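NanS-p (Escherichia phage vB_EcoP_24B, PDB 6YP6) probably binds carbohydrate as part of a conserved carbohydrate esterase of a Shiga toxin-encoding bacteriophage. Local coordinates at residues 2-8 against 212-218; 91-97 against 191-197. One frame throughout, in Å; residues are numbered along the deposited sequence.

Interaction 1 (2-8 against 212-218); sequences VTTLLSY and IAVEVNS
Val-214 is the apolar centre. Its CG1 lies 3.8 Å from Leu-5 CD2, and its CG2 lies 3.8 Å from Leu-6 CD2. Val-214 and Leu-5 are t at chi1, while Leu-6 is p. Tyr-8 and Ile-212 extend this face, their CB atoms 4.5 Å apart.

The two leucines meet one valine through a classic beta bulge, which shifts the register by one residue between Thr-4 and Leu-6. Leu-5 has helical angles (-76/-43), and the chain turns a corner there. Leu-5 N donates a hydrogen bond to Val-214 O (2.8 Å); Leu-6 N gives the same oxygen a weak one (3.3 Å). Val-214 N donates back to Leu-6 O (3.0 Å). Strands 6-8 and 212-216 run antiparallel at 160°, axes 4.6 Å apart. Thr-3 N hydrogen-bonds to Val-216 O, and Val-216 N to Thr-3 O, both at 2.9 Å. Tyr-8 N likewise bonds to Ile-212 O (2.8 Å), and Ile-212 N to Tyr-8 O (3.0 Å).

On the other face, Thr-4 lies opposite Glu-215 (CA to CA 4.5 Å) and Ser-7 opposite Ala-213 (CA to CA 4.2 Å), both non-hydrogen-bonded pairs. One water links Thr-4 OG1 (2.6 Å) to Glu-215 OE2 (2.7 Å). Another joins Thr-3 OG1 (2.7 Å) to Asn-217 O (3.0 Å).

Strand 207-216 also pairs with strand 71-79, where Arg-74 forms a salt bridge with Glu-215. Pairing 3-9 with 207-216 brings the chain's two ends together in one sheet of a beta-sandwich.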
ATOM      1  N   VAL A   2      -4.891 -19.336  -3.611  1.00 16.52           N
ATOM      2  CA  VAL A   2      -5.383 -18.273  -2.752  1.00 13.95           C
ATOM      3  C   VAL A   2      -6.754 -17.816  -3.226  1.00 12.36           C
ATOM      4  O   VAL A   2      -7.147 -18.030  -4.369  1.00 12.94           O
ATOM      5  CB  VAL A   2      -4.384 -17.096  -2.737  1.00 14.02           C
ATOM      6  CG1 VAL A   2      -3.013 -17.573  -2.266  1.00 14.97           C
ATOM      7  CG2 VAL A   2      -4.288 -16.435  -4.117  1.00 13.35           C
ATOM      8  N   THR A   3      -7.481 -17.151  -2.329  1.00 11.00           N
ATOM      9  CA  THR A   3      -8.684 -16.409  -2.676  1.00 11.21           C
ATOM     10  C   THR A   3      -8.349 -14.926  -2.688  1.00 11.68           C
ATOM     11  O   THR A   3      -7.435 -14.472  -2.012  1.00 13.37           O
ATOM     12  CB  THR A   3      -9.823 -16.669  -1.690  1.00 11.91           C
ATOM     13  OG1 THR A   3      -9.427 -16.258  -0.374  1.00 12.41           O
ATOM     14  CG2 THR A   3     -10.214 -18.139  -1.681  1.00 12.53           C
ATOM     15  N   THR A   4      -9.099 -14.173  -3.466  1.00 12.78           N
ATOM     16  CA  THR A   4      -8.914 -12.735  -3.577  1.00 12.55           C
ATOM     17  C   THR A   4      -9.874 -12.046  -2.623  1.00 12.20           C
ATOM     18  O   THR A   4     -11.091 -12.167  -2.771  1.00 15.17           O
ATOM     19  CB  THR A   4      -9.183 -12.294  -5.012  1.00 14.01           C
ATOM     20  OG1 THR A   4      -8.254 -12.938  -5.887  1.00 15.34           O
ATOM     21  CG2 THR A   4      -9.036 -10.795  -5.148  1.00 14.28           C
ATOM     22  N   LEU A   5      -9.325 -11.332  -1.647  1.00  9.54           N
ATOM     23  CA  LEU A   5     -10.147 -10.494  -0.787  1.00  8.85           C
ATOM     24  C   LEU A   5     -10.562  -9.222  -1.520  1.00  8.86           C
ATOM     25  O   LEU A   5     -11.717  -8.784  -1.435  1.00 10.13           O
ATOM     26  CB  LEU A   5      -9.382 -10.176   0.488  1.00  9.14           C
ATOM     27  CG  LEU A   5     -10.149  -9.358   1.508  1.00  9.78           C
ATOM     28  CD1 LEU A   5     -11.299 -10.170   2.069  1.00 10.30           C
ATOM     29  CD2 LEU A   5      -9.243  -8.891   2.607  1.00 10.50           C
ATOM     30  N   LEU A   6      -9.623  -8.619  -2.238  1.00  8.07           N
ATOM     31  CA  LEU A   6      -9.910  -7.436  -3.038  1.00  8.22           C
ATOM     32  C   LEU A   6      -8.843  -7.345  -4.122  1.00  7.48           C
ATOM     33  O   LEU A   6      -7.718  -7.805  -3.943  1.00  7.45           O
ATOM     34  CB  LEU A   6      -9.921  -6.159  -2.194  1.00  8.32           C
ATOM     35  CG  LEU A   6      -8.603  -5.760  -1.527  1.00  8.08           C
ATOM     36  CD1 LEU A   6      -7.795  -4.804  -2.384  1.00  8.10           C
ATOM     37  CD2 LEU A   6      -8.846  -5.151  -0.151  1.00  9.28           C
ATOM     38  N   SER A   7      -9.200  -6.722  -5.241  1.00  7.70           N
ATOM     39  CA  SER A   7      -8.214  -6.479  -6.277  1.00  8.57           C
ATOM     40  C   SER A   7      -8.600  -5.297  -7.149  1.00  7.85           C
ATOM     41  O   SER A   7      -9.777  -4.985  -7.331  1.00  8.06           O
ATOM     42  CB  SER A   7      -7.976  -7.724  -7.133  1.00 11.01           C
ATOM     43  OG  SER A   7      -9.126  -8.029  -7.871  1.00 13.23           O
ATOM     44  N   TYR A   8      -7.566  -4.645  -7.671  1.00  8.44           N
ATOM     45  CA  TYR A   8      -7.637  -3.735  -8.797  1.00  8.81           C
ATOM     46  C   TYR A   8      -6.619  -4.220  -9.827  1.00  8.94           C
ATOM     47  O   TYR A   8      -5.455  -4.441  -9.479  1.00  9.58           O
ATOM     48  CB  TYR A   8      -7.285  -2.284  -8.436  1.00  8.82           C
ATOM     49  CG  TYR A   8      -7.179  -1.454  -9.698  1.00  8.45           C
ATOM     50  CD1 TYR A   8      -8.319  -1.062 -10.384  1.00  9.19           C
ATOM     51  CD2 TYR A   8      -5.949  -1.122 -10.245  1.00  8.99           C
ATOM     52  CE1 TYR A   8      -8.247  -0.355 -11.558  1.00  9.29           C
ATOM     53  CE2 TYR A   8      -5.864  -0.412 -11.420  1.00  9.14           C
ATOM     54  CZ  TYR A   8      -7.011  -0.029 -12.076  1.00  9.04           C
ATOM     55  OH  TYR A   8      -6.879   0.678 -13.252  1.00  9.93           O
ATOM     56  N   ILE A 212      -3.293  -3.862  -7.524  1.00  7.81           N
ATOM     57  CA  ILE A 212      -3.302  -3.867  -6.063  1.00  7.94           C
ATOM     58  C   ILE A 212      -4.170  -5.049  -5.668  1.00  8.39           C
ATOM     59  O   ILE A 212      -5.245  -5.230  -6.244  1.00  9.27           O
ATOM     60  CB  ILE A 212      -3.944  -2.590  -5.483  1.00  8.57           C
ATOM     61  CG1 ILE A 212      -3.214  -1.334  -5.941  1.00  9.95           C
ATOM     62  CG2 ILE A 212      -3.998  -2.652  -3.952  1.00  9.17           C
ATOM     63  CD1 ILE A 212      -3.995  -0.065  -5.711  1.00 11.22           C
ATOM     64  N   ALA A 213      -3.742  -5.846  -4.697  1.00  8.00           N
ATOM     65  CA  ALA A 213      -4.598  -6.944  -4.271  1.00  7.90           C
ATOM     66  C   ALA A 213      -4.322  -7.325  -2.827  1.00  7.68           C
ATOM     67  O   ALA A 213      -3.224  -7.112  -2.308  1.00  8.33           O
ATOM     68  CB  ALA A 213      -4.422  -8.192  -5.147  1.00  9.37           C
ATOM     69  N   VAL A 214      -5.331  -7.911  -2.190  1.00  7.27           N
ATOM     70  CA  VAL A 214      -5.147  -8.668  -0.962  1.00  7.29           C
ATOM     71  C   VAL A 214      -5.632 -10.074  -1.248  1.00  8.13           C
ATOM     72  O   VAL A 214      -6.755 -10.257  -1.735  1.00  8.36           O
ATOM     73  CB  VAL A 214      -5.874  -8.047   0.242  1.00  7.72           C
ATOM     74  CG1 VAL A 214      -5.619  -8.890   1.483  1.00  8.61           C
ATOM     75  CG2 VAL A 214      -5.418  -6.613   0.463  1.00  7.93           C
ATOM     76  N   GLU A 215      -4.783 -11.054  -0.971  1.00  8.65           N
ATOM     77  CA  GLU A 215      -5.090 -12.460  -1.188  1.00  9.28           C
ATOM     78  C   GLU A 215      -4.948 -13.193   0.135  1.00  8.87           C
ATOM     79  O   GLU A 215      -4.121 -12.824   0.980  1.00  9.47           O
ATOM     80  CB  GLU A 215      -4.154 -13.046  -2.252  1.00 11.82           C
ATOM     81  CG  GLU A 215      -4.440 -12.487  -3.644  1.00 14.50           C
ATOM     82  CD  GLU A 215      -3.371 -12.788  -4.680  1.00 17.13           C
ATOM     83  OE1 GLU A 215      -2.185 -12.989  -4.323  1.00 17.51           O
ATOM     84  OE2 GLU A 215      -3.728 -12.814  -5.877  1.00 18.77           O
ATOM     85  N   VAL A 216      -5.784 -14.211   0.321  1.00  8.68           N
ATOM     86  CA  VAL A 216      -5.822 -14.997   1.544  1.00  9.30           C
ATOM     87  C   VAL A 216      -5.585 -16.449   1.163  1.00  9.85           C
ATOM     88  O   VAL A 216      -6.195 -16.963   0.217  1.00 10.09           O
ATOM     89  CB  VAL A 216      -7.162 -14.819   2.283  1.00  9.89           C
ATOM     90  CG1 VAL A 216      -7.191 -15.641   3.540  1.00 10.52           C
ATOM     91  CG2 VAL A 216      -7.375 -13.331   2.603  1.00 10.21           C
ATOM     92  N   ASN A 217      -4.684 -17.103   1.880  1.00 10.58           N
ATOM     93  CA  ASN A 217      -4.403 -18.500   1.590  1.00 12.67           C
ATOM     94  C   ASN A 217      -5.664 -19.345   1.753  1.00 14.70           C
ATOM     95  O   ASN A 217      -6.495 -19.084   2.620  1.00 14.69           O
ATOM     96  CB  ASN A 217      -3.312 -19.010   2.524  1.00 13.27           C
ATOM     97  CG  ASN A 217      -1.982 -18.339   2.281  1.00 14.07           C
ATOM     98  OD1 ASN A 217      -1.664 -17.944   1.165  1.00 15.47           O
ATOM     99  ND2 ASN A 217      -1.191 -18.215   3.335  1.00 13.90           N
ATOM    100  N   SER A 218      -5.813 -20.357   0.899  1.00 17.71           N
ATOM    101  CA  SER A 218      -6.981 -21.235   0.980  1.00 21.09           C
ATOM    102  C   SER A 218      -6.574 -22.601   1.505  1.00 23.03           C
ATOM    103  O   SER A 218      -5.546 -23.142   1.096  1.00 24.14           O
ATOM    104  CB  SER A 218      -7.660 -21.393  -0.386  1.00 22.22           C
ATOM    105  OG  SER A 218      -8.799 -22.242  -0.310  1.00 23.41           O
TER
HETATM  106  O   HOH W   1      -9.084 -18.044   1.654  1.00 23.74           O
HETATM  107  O   HOH W   2      -6.045 -11.719  -6.585  1.00 26.31           O

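Interaction 2 (91-97 against 191-197); sequences AFYWPVS and ADKLHVT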
ATOM      1  N   ALA A  91       0.906   5.755   0.124  1.00  6.83           N
ATOM      2  CA  ALA A  91       0.764   4.983   1.342  1.00  6.59           C
ATOM      3  C   ALA A  91      -0.437   4.053   1.233  1.00  6.42           C
ATOM      4  O   ALA A  91      -1.413   4.332   0.530  1.00  6.99           O
ATOM      5  CB  ALA A  91       0.558   5.897   2.560  1.00  7.20           C
ATOM      6  N   PHE A  92      -0.354   2.961   1.988  1.00  6.25           N
ATOM      7  CA  PHE A  92      -1.394   1.950   2.148  1.00  6.42           C
ATOM      8  C   PHE A  92      -1.763   1.895   3.627  1.00  6.35           C
ATOM      9  O   PHE A  92      -0.922   1.550   4.462  1.00  6.70           O
ATOM     10  CB  PHE A  92      -0.872   0.559   1.739  1.00  6.77           C
ATOM     11  CG  PHE A  92      -0.444   0.479   0.308  1.00  7.59           C
ATOM     12  CD1 PHE A  92       0.818   0.910  -0.074  1.00  8.80           C
ATOM     13  CD2 PHE A  92      -1.297  -0.008  -0.672  1.00  8.97           C
ATOM     14  CE1 PHE A  92       1.211   0.862  -1.413  1.00 10.42           C
ATOM     15  CE2 PHE A  92      -0.903  -0.041  -2.012  1.00 10.26           C
ATOM     16  CZ  PHE A  92       0.353   0.383  -2.368  1.00 10.83           C
ATOM     17  N   TYR A  93      -3.015   2.224   3.948  1.00  6.35           N
ATOM     18  CA  TYR A  93      -3.522   2.165   5.308  1.00  6.60           C
ATOM     19  C   TYR A  93      -4.713   1.222   5.349  1.00  6.65           C
ATOM     20  O   TYR A  93      -5.650   1.353   4.552  1.00  7.39           O
ATOM     21  CB  TYR A  93      -3.997   3.531   5.804  1.00  7.59           C
ATOM     22  CG  TYR A  93      -3.008   4.619   5.703  1.00  9.49           C
ATOM     23  CD1 TYR A  93      -1.852   4.593   6.444  1.00 10.96           C
ATOM     24  CD2 TYR A  93      -3.243   5.709   4.860  1.00 11.31           C
ATOM     25  CE1 TYR A  93      -0.923   5.632   6.334  1.00 11.49           C
ATOM     26  CE2 TYR A  93      -2.343   6.738   4.752  1.00 11.72           C
ATOM     27  CZ  TYR A  93      -1.186   6.686   5.486  1.00 10.41           C
ATOM     28  OH  TYR A  93      -0.292   7.739   5.382  1.00 11.93           O
ATOM     29  N   TRP A  94      -4.713   0.308   6.310  1.00  6.60           N
ATOM     30  CA  TRP A  94      -5.831  -0.620   6.501  1.00  6.80           C
ATOM     31  C   TRP A  94      -6.155  -0.678   7.990  1.00  6.71           C
ATOM     32  O   TRP A  94      -5.759  -1.625   8.692  1.00  7.36           O
ATOM     33  CB  TRP A  94      -5.517  -1.999   5.932  1.00  7.14           C
ATOM     34  CG  TRP A  94      -6.648  -2.978   5.943  1.00  6.83           C
ATOM     35  CD1 TRP A  94      -7.941  -2.798   6.376  1.00  7.13           C
ATOM     36  CD2 TRP A  94      -6.556  -4.332   5.513  1.00  6.70           C
ATOM     37  NE1 TRP A  94      -8.643  -3.963   6.241  1.00  7.16           N
ATOM     38  CE2 TRP A  94      -7.817  -4.922   5.711  1.00  7.20           C
ATOM     39  CE3 TRP A  94      -5.519  -5.106   4.980  1.00  7.64           C
ATOM     40  CZ2 TRP A  94      -8.068  -6.250   5.395  1.00  8.04           C
ATOM     41  CZ3 TRP A  94      -5.770  -6.415   4.665  1.00  8.25           C
ATOM     42  CH2 TRP A  94      -7.034  -6.980   4.870  1.00  8.29           C
ATOM     43  N   PRO A  95      -6.858   0.327   8.503  1.00  7.36           N
ATOM     44  CA  PRO A  95      -7.333   0.272   9.888  1.00  8.49           C
ATOM     45  C   PRO A  95      -8.417  -0.787   9.983  1.00  7.82           C
ATOM     46  O   PRO A  95      -9.201  -0.965   9.050  1.00  7.96           O
ATOM     47  CB  PRO A  95      -7.896   1.681  10.136  1.00  9.59           C
ATOM     48  CG  PRO A  95      -8.015   2.337   8.797  1.00 11.81           C
ATOM     49  CD  PRO A  95      -7.348   1.517   7.774  1.00  8.90           C
ATOM     50  N   VAL A  96      -8.470  -1.491  11.114  1.00  7.95           N
ATOM     51  CA  VAL A  96      -9.478  -2.520  11.326  1.00  8.38           C
ATOM     52  C   VAL A  96     -10.259  -2.216  12.598  1.00  8.86           C
ATOM     53  O   VAL A  96      -9.726  -1.675  13.573  1.00  9.85           O
ATOM     54  CB  VAL A  96      -8.883  -3.944  11.319  1.00  9.08           C
ATOM     55  CG1 VAL A  96      -8.318  -4.247   9.938  1.00  8.76           C
ATOM     56  CG2 VAL A  96      -7.817  -4.131  12.380  1.00 10.66           C
ATOM     57  N   SER A  97     -11.549  -2.572  12.580  1.00  9.52           N
ATOM     58  CA  SER A  97     -12.445  -2.237  13.681  1.00 10.82           C
ATOM     59  C   SER A  97     -12.325  -3.201  14.854  1.00 11.12           C
ATOM     60  O   SER A  97     -12.814  -2.886  15.938  1.00 12.30           O
ATOM     61  CB  SER A  97     -13.893  -2.222  13.193  1.00 12.71           C
ATOM     62  OG  SER A  97     -14.231  -3.478  12.650  1.00 13.57           O
ATOM     63  N   ALA A 191     -12.381   2.772   9.254  1.00 13.58           N
ATOM     64  CA  ALA A 191     -12.100   1.392   9.615  1.00 12.96           C
ATOM     65  C   ALA A 191     -12.581   0.421   8.544  1.00 10.45           C
ATOM     66  O   ALA A 191     -13.599   0.644   7.879  1.00 10.78           O
ATOM     67  CB  ALA A 191     -12.808   1.041  10.935  1.00 14.67           C
ATOM     68  N   ASP A 192     -11.851  -0.688   8.413  1.00  8.97           N
ATOM     69  CA  ASP A 192     -12.243  -1.822   7.578  1.00  8.30           C
ATOM     70  C   ASP A 192     -12.258  -1.474   6.097  1.00  8.26           C
ATOM     71  O   ASP A 192     -12.949  -2.115   5.301  1.00  8.75           O
ATOM     72  CB  ASP A 192     -13.555  -2.448   8.050  1.00  8.80           C
ATOM     73  CG  ASP A 192     -13.446  -2.999   9.454  1.00 10.14           C
ATOM     74  OD1 ASP A 192     -12.310  -3.262   9.925  1.00  9.19           O
ATOM     75  OD2 ASP A 192     -14.517  -3.176  10.081  1.00 12.74           O
ATOM     76  N   LYS A 193     -11.451  -0.500   5.709  1.00  8.51           N
ATOM     77  CA  LYS A 193     -11.185  -0.201   4.312  1.00  8.42           C
ATOM     78  C   LYS A 193      -9.683  -0.151   4.097  1.00  7.86           C
ATOM     79  O   LYS A 193      -8.930   0.267   4.974  1.00  8.63           O
ATOM     80  CB  LYS A 193     -11.799   1.142   3.890  1.00  9.78           C
ATOM     81  CG  LYS A 193     -13.284   1.246   4.152  1.00 11.71           C
ATOM     82  CD  LYS A 193     -13.880   2.480   3.512  1.00 13.90           C
ATOM     83  CE  LYS A 193     -14.220   2.202   2.075  1.00 16.71           C
ATOM     84  NZ  LYS A 193     -14.741   3.393   1.354  1.00 18.22           N
ATOM     85  N   LEU A 194      -9.256  -0.599   2.916  1.00  6.89           N
ATOM     86  CA  LEU A 194      -7.912  -0.332   2.439  1.00  7.13           C
ATOM     87  C   LEU A 194      -7.928   1.018   1.739  1.00  7.31           C
ATOM     88  O   LEU A 194      -8.736   1.250   0.840  1.00  8.70           O
ATOM     89  CB  LEU A 194      -7.460  -1.421   1.471  1.00  7.53           C
ATOM     90  CG  LEU A 194      -6.077  -1.205   0.857  1.00  8.01           C
ATOM     91  CD1 LEU A 194      -4.979  -1.248   1.915  1.00  8.67           C
ATOM     92  CD2 LEU A 194      -5.813  -2.246  -0.223  1.00  9.30           C
ATOM     93  N   HIS A 195      -7.047   1.911   2.185  1.00  7.25           N
ATOM     94  CA  HIS A 195      -6.903   3.256   1.650  1.00  7.88           C
ATOM     95  C   HIS A 195      -5.529   3.377   1.016  1.00  8.14           C
ATOM     96  O   HIS A 195      -4.516   3.088   1.655  1.00  9.73           O
ATOM     97  CB  HIS A 195      -6.973   4.291   2.748  1.00  9.08           C
ATOM     98  CG  HIS A 195      -8.181   4.204   3.583  1.00 10.93           C
ATOM     99  ND1 HIS A 195      -9.249   5.062   3.450  1.00 12.78           N
ATOM    100  CD2 HIS A 195      -8.485   3.355   4.586  1.00 11.42           C
ATOM    101  CE1 HIS A 195     -10.167   4.738   4.343  1.00 12.75           C
ATOM    102  NE2 HIS A 195      -9.725   3.703   5.044  1.00 12.55           N
ATOM    103  N   VAL A 196      -5.506   3.788  -0.241  1.00  7.53           N
ATOM    104  CA  VAL A 196      -4.267   4.034  -0.965  1.00  7.25           C
ATOM    105  C   VAL A 196      -4.272   5.513  -1.326  1.00  7.34           C
ATOM    106  O   VAL A 196      -5.251   6.010  -1.885  1.00  8.44           O
ATOM    107  CB  VAL A 196      -4.178   3.158  -2.225  1.00  8.45           C
ATOM    108  CG1 VAL A 196      -2.806   3.280  -2.845  1.00  8.89           C
ATOM    109  CG2 VAL A 196      -4.491   1.710  -1.887  1.00  9.55           C
ATOM    110  N   THR A 197      -3.208   6.230  -0.976  1.00  7.00           N
ATOM    111  CA  THR A 197      -3.239   7.685  -1.104  1.00  6.85           C
ATOM    112  C   THR A 197      -1.846   8.237  -1.325  1.00  6.52           C
ATOM    113  O   THR A 197      -0.874   7.647  -0.872  1.00  6.82           O
ATOM    114  CB  THR A 197      -3.861   8.305   0.169  1.00  7.46           C
ATOM    115  OG1 THR A 197      -3.863   9.729   0.071  1.00  7.90           O
ATOM    116  CG2 THR A 197      -3.099   7.913   1.431  1.00  8.61           C
TER
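Ala-91 starts the antiparallel pairing with Thr-197 through two hydrogen bonds: Ala-91 N to Thr-197 O is 2.8 Å, and Thr-197 N to Ala-91 O is 3.0 Å. Phe-92 faces Val-196 in a non-hydrogen-bonded pair. Its CD2 lies 3.8 Å from Val-196 CG2. Tyr-93 and His-195 exchange hydrogen bonds, with Tyr-93 N to His-195 O at 2.9 Å and His-195 N to Tyr-93 O at 2.8 Å. The Tyr-93 ring stacks on Phe-189. Tyr-93 CE2 lies 3.6 Å from Thr-197 CG2. These are central strands of an antiparallel sheet, one layer of a beta-sandwich, flanked by strands 113-121 and 55-59. Trp-94 CB packs on Leu-194 CD1 at 4.1 Å, while Trp-94 NE1 hydrogen-bonds to Gly-61 O. Pro-95 has no amide hydrogen to give, but its O accepts a hydrogen bond from Asp-192 N at 2.7 Å. The Asp-192 carboxylate then takes hydrogen bonds from both donors of Ser-97: Ser-97 N to Asp-192 OD1 is 2.8 Å, and Ser-97 OG to Asp-192 OD2 is 2.6 Å.

Interactions 1 and 2 belong to different sheets of the sandwich and meet in the core between them. Their centres are 15 Å apart. Trp-94 of interaction 2 packs on interaction 1: its CH2 is 3.7 Å from Leu-5 CD2, and its CZ3 is 4.0 Å from Val-214 CG1. Leu-194 CD2 lies 3.9 Å from Leu-6 CD1 and 4.2 Å from Ile-212 CG2. The bulge side chains of 2-8 therefore meet the pair Trp-94 and Leu-194. Strand 207-216 is the next strand after 193-197 in the chain, so the connection between them crosses from one sheet to the other. No ligand marks a sugar site at either contact.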